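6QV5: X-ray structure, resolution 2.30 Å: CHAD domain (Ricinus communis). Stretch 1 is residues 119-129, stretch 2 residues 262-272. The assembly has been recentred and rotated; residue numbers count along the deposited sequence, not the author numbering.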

# COMPACT_ATOMS: atom_id res chain seq x y z
N ALA A 119 24.47 16.75 -18.17
CA ALA A 119 24.56 15.90 -16.98
C ALA A 119 24.39 16.69 -15.68
O ALA A 119 23.85 16.16 -14.71
CB ALA A 119 25.90 15.16 -16.97
N ASN A 120 24.85 17.96 -15.67
CA ASN A 120 24.80 18.86 -14.51
C ASN A 120 23.43 19.54 -14.27
O ASN A 120 23.25 20.20 -13.25
CB ASN A 120 25.91 19.92 -14.62
N GLY A 121 22.49 19.35 -15.20
CA GLY A 121 21.15 19.94 -15.13
C GLY A 121 20.12 19.22 -14.28
O GLY A 121 18.92 19.46 -14.44
N LEU A 122 20.57 18.35 -13.35
CA LEU A 122 19.68 17.61 -12.46
C LEU A 122 19.23 18.43 -11.24
O LEU A 122 18.26 18.06 -10.57
CB LEU A 122 20.28 16.26 -12.04
CG LEU A 122 20.58 15.25 -13.16
CD1 LEU A 122 21.45 14.12 -12.66
CD2 LEU A 122 19.30 14.68 -13.78
N LEU A 123 19.92 19.56 -10.96
CA LEU A 123 19.61 20.47 -9.86
C LEU A 123 18.30 21.23 -10.11
O LEU A 123 17.50 21.37 -9.19
CB LEU A 123 20.77 21.46 -9.61
CG LEU A 123 21.94 20.90 -8.81
CD1 LEU A 123 23.09 20.52 -9.73
CD2 LEU A 123 22.42 21.91 -7.78
N GLU A 124 18.09 21.69 -11.36
CA GLU A 124 16.87 22.39 -11.77
C GLU A 124 15.69 21.42 -11.90
O GLU A 124 14.54 21.82 -11.72
CB GLU A 124 17.08 23.24 -13.04
CG GLU A 124 17.46 22.47 -14.29
CD GLU A 124 18.01 23.30 -15.43
OE1 GLU A 124 17.30 24.21 -15.91
OE2 GLU A 124 19.16 23.04 -15.85
N LEU A 125 15.98 20.13 -12.19
CA LEU A 125 14.99 19.06 -12.30
C LEU A 125 14.46 18.71 -10.91
O LEU A 125 13.26 18.52 -10.75
CB LEU A 125 15.61 17.82 -12.99
CG LEU A 125 14.71 16.57 -13.14
CD1 LEU A 125 13.60 16.80 -14.15
CD2 LEU A 125 15.52 15.37 -13.53
N ASN A 126 15.37 18.67 -9.90
CA ASN A 126 15.05 18.40 -8.50
C ASN A 126 14.12 19.49 -7.94
O ASN A 126 13.22 19.18 -7.16
CB ASN A 126 16.33 18.31 -7.67
CG ASN A 126 16.11 17.77 -6.28
OD1 ASN A 126 16.03 16.56 -6.06
ND2 ASN A 126 16.00 18.67 -5.30
N ALA A 127 14.32 20.75 -8.38
CA ALA A 127 13.51 21.90 -7.99
C ALA A 127 12.12 21.82 -8.64
O ALA A 127 11.13 22.20 -8.01
CB ALA A 127 14.21 23.19 -8.41
N LEU A 128 12.06 21.31 -9.90
CA LEU A 128 10.81 21.13 -10.65
C LEU A 128 9.98 19.99 -10.05
O LEU A 128 8.77 20.15 -9.89
CB LEU A 128 11.09 20.91 -12.15
CG LEU A 128 9.87 20.75 -13.09
CD1 LEU A 128 9.09 22.06 -13.23
CD2 LEU A 128 10.31 20.28 -14.46
N VAL A 129 10.63 18.86 -9.72
CA VAL A 129 9.99 17.69 -9.11
C VAL A 129 9.43 18.06 -7.72
O VAL A 129 8.30 17.68 -7.40
CB VAL A 129 10.91 16.43 -9.12
CG1 VAL A 129 10.36 15.30 -8.24
CG2 VAL A 129 11.13 15.93 -10.54
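Stretch 2 262-272: PQAAEAVQFAR

Stretch 2 lays a helix almost at right angles across the start of the stretch 1 helix, in a mainly apolar contact that pairs leucines with alanines and has no hydrogen bond between the two sides. The helix 265-272, with Ala264 at its N-cap position, runs at 94° to helix 122-129 (signed crossing angle -94°), and the axes approach to 9.1 Å. Its backbone is regular, with bonds such as Val268 N to Ala264 O at 3.0 Å and Arg272 N to Val268 O at 2.8 Å, so the amides of Val268 through Arg272 are satisfied within the stretch.

The CA atoms come closest at Gly121 and Ala267, 5.6 Å apart, and Ala267 CB rests 3.4 Å from Gly121 O. Both residues are small, yet the space beside Gly121 would still admit a CB, so this contact does not by itself require glycine here.

Leu125 points toward stretch 2 and touches three of its residues. Its CB lies 4.0 Å from Ala267 CB, its CD1 3.7 Å from Val268 CG2, and its CD2 reaches both Ala271 CB at 3.8 Å and Ala267 O at 3.6 Å. One leucine thus covers three residues of the crossing helix. One turn on, Leu128 also points toward stretch 2 and meets its beginning, with its CD2 3.9 Å from Ala264 CB.

At the other end Phe270, chi1 in t, closes the contact. Ala119 CA sits over one face of its ring, 4.0 Å from the centroid in a CH-pi contact, and Ala119 CB is 3.7 Å from Phe270 CZ. Leu122 starts sideways but bends its end inward, bringing CD1 to 3.7 Å from Phe270 CE2.

The pattern to read is alanine on the crossing helix against leucine on the other, with Phe270 against Ala119 and Leu122 at one end.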

# COMPACT_ATOMS: atom_id res chain seq x y z
N PRO A 262 8.09 21.06 -21.54
CA PRO A 262 9.10 20.76 -22.57
C PRO A 262 10.44 21.46 -22.37
O PRO A 262 11.41 21.13 -23.05
CB PRO A 262 8.42 21.18 -23.88
CG PRO A 262 7.00 21.55 -23.51
CD PRO A 262 7.03 21.94 -22.08
N GLN A 263 10.49 22.43 -21.44
CA GLN A 263 11.68 23.23 -21.09
C GLN A 263 12.79 22.41 -20.40
O GLN A 263 13.97 22.64 -20.69
CB GLN A 263 11.31 24.48 -20.26
CG GLN A 263 9.99 24.40 -19.49
CD GLN A 263 10.18 24.20 -18.00
OE1 GLN A 263 10.11 25.15 -17.21
NE2 GLN A 263 10.41 22.97 -17.58
N ALA A 264 12.41 21.48 -19.51
CA ALA A 264 13.35 20.63 -18.76
C ALA A 264 13.52 19.22 -19.35
O ALA A 264 14.16 18.37 -18.72
CB ALA A 264 12.92 20.56 -17.30
N ALA A 265 13.00 18.98 -20.58
CA ALA A 265 13.05 17.71 -21.31
C ALA A 265 14.43 17.05 -21.39
O ALA A 265 14.52 15.83 -21.30
CB ALA A 265 12.47 17.88 -22.71
N GLU A 266 15.50 17.86 -21.54
CA GLU A 266 16.89 17.39 -21.60
C GLU A 266 17.32 16.75 -20.28
O GLU A 266 17.92 15.67 -20.28
CB GLU A 266 17.85 18.54 -21.97
CG GLU A 266 17.86 18.87 -23.46
CD GLU A 266 18.81 19.98 -23.84
OE1 GLU A 266 18.32 21.08 -24.19
OE2 GLU A 266 20.04 19.76 -23.80
N ALA A 267 16.97 17.40 -19.14
CA ALA A 267 17.25 16.91 -17.79
C ALA A 267 16.40 15.68 -17.47
O ALA A 267 16.88 14.77 -16.79
CB ALA A 267 16.97 18.01 -16.78
N VAL A 268 15.14 15.65 -17.99
CA VAL A 268 14.19 14.55 -17.82
C VAL A 268 14.73 13.29 -18.51
O VAL A 268 14.81 12.24 -17.87
CB VAL A 268 12.76 14.92 -18.33
CG1 VAL A 268 11.86 13.70 -18.43
CG2 VAL A 268 12.11 15.98 -17.45
N GLN A 269 15.09 13.41 -19.81
CA GLN A 269 15.62 12.31 -20.62
C GLN A 269 16.91 11.71 -20.04
O GLN A 269 17.10 10.50 -20.15
CB GLN A 269 15.82 12.74 -22.09
CG GLN A 269 14.52 12.90 -22.88
CD GLN A 269 13.89 11.58 -23.27
OE1 GLN A 269 13.12 10.99 -22.52
NE2 GLN A 269 14.21 11.10 -24.46
N PHE A 270 17.74 12.54 -19.38
CA PHE A 270 18.97 12.11 -18.71
C PHE A 270 18.62 11.22 -17.51
O PHE A 270 19.24 10.17 -17.34
CB PHE A 270 19.82 13.32 -18.26
CG PHE A 270 21.16 12.95 -17.67
CD1 PHE A 270 22.28 12.78 -18.49
CD2 PHE A 270 21.32 12.76 -16.30
CE1 PHE A 270 23.52 12.42 -17.94
CE2 PHE A 270 22.55 12.39 -15.76
CZ PHE A 270 23.64 12.23 -16.59
N ALA A 271 17.63 11.64 -16.70
CA ALA A 271 17.14 10.91 -15.54
C ALA A 271 16.45 9.62 -15.98
O ALA A 271 16.68 8.58 -15.37
CB ALA A 271 16.18 11.78 -14.74
N ARG A 272 15.64 9.69 -17.06
CA ARG A 272 14.91 8.55 -17.63
C ARG A 272 15.86 7.50 -18.19
O ARG A 272 15.61 6.30 -18.02
CB ARG A 272 13.91 9.01 -18.70
CG ARG A 272 12.63 9.60 -18.11
CD ARG A 272 11.54 9.79 -19.16
NE ARG A 272 10.95 8.52 -19.58
CZ ARG A 272 11.10 7.99 -20.79
NH1 ARG A 272 11.81 8.62 -21.72
NH2 ARG A 272 10.54 6.83 -21.08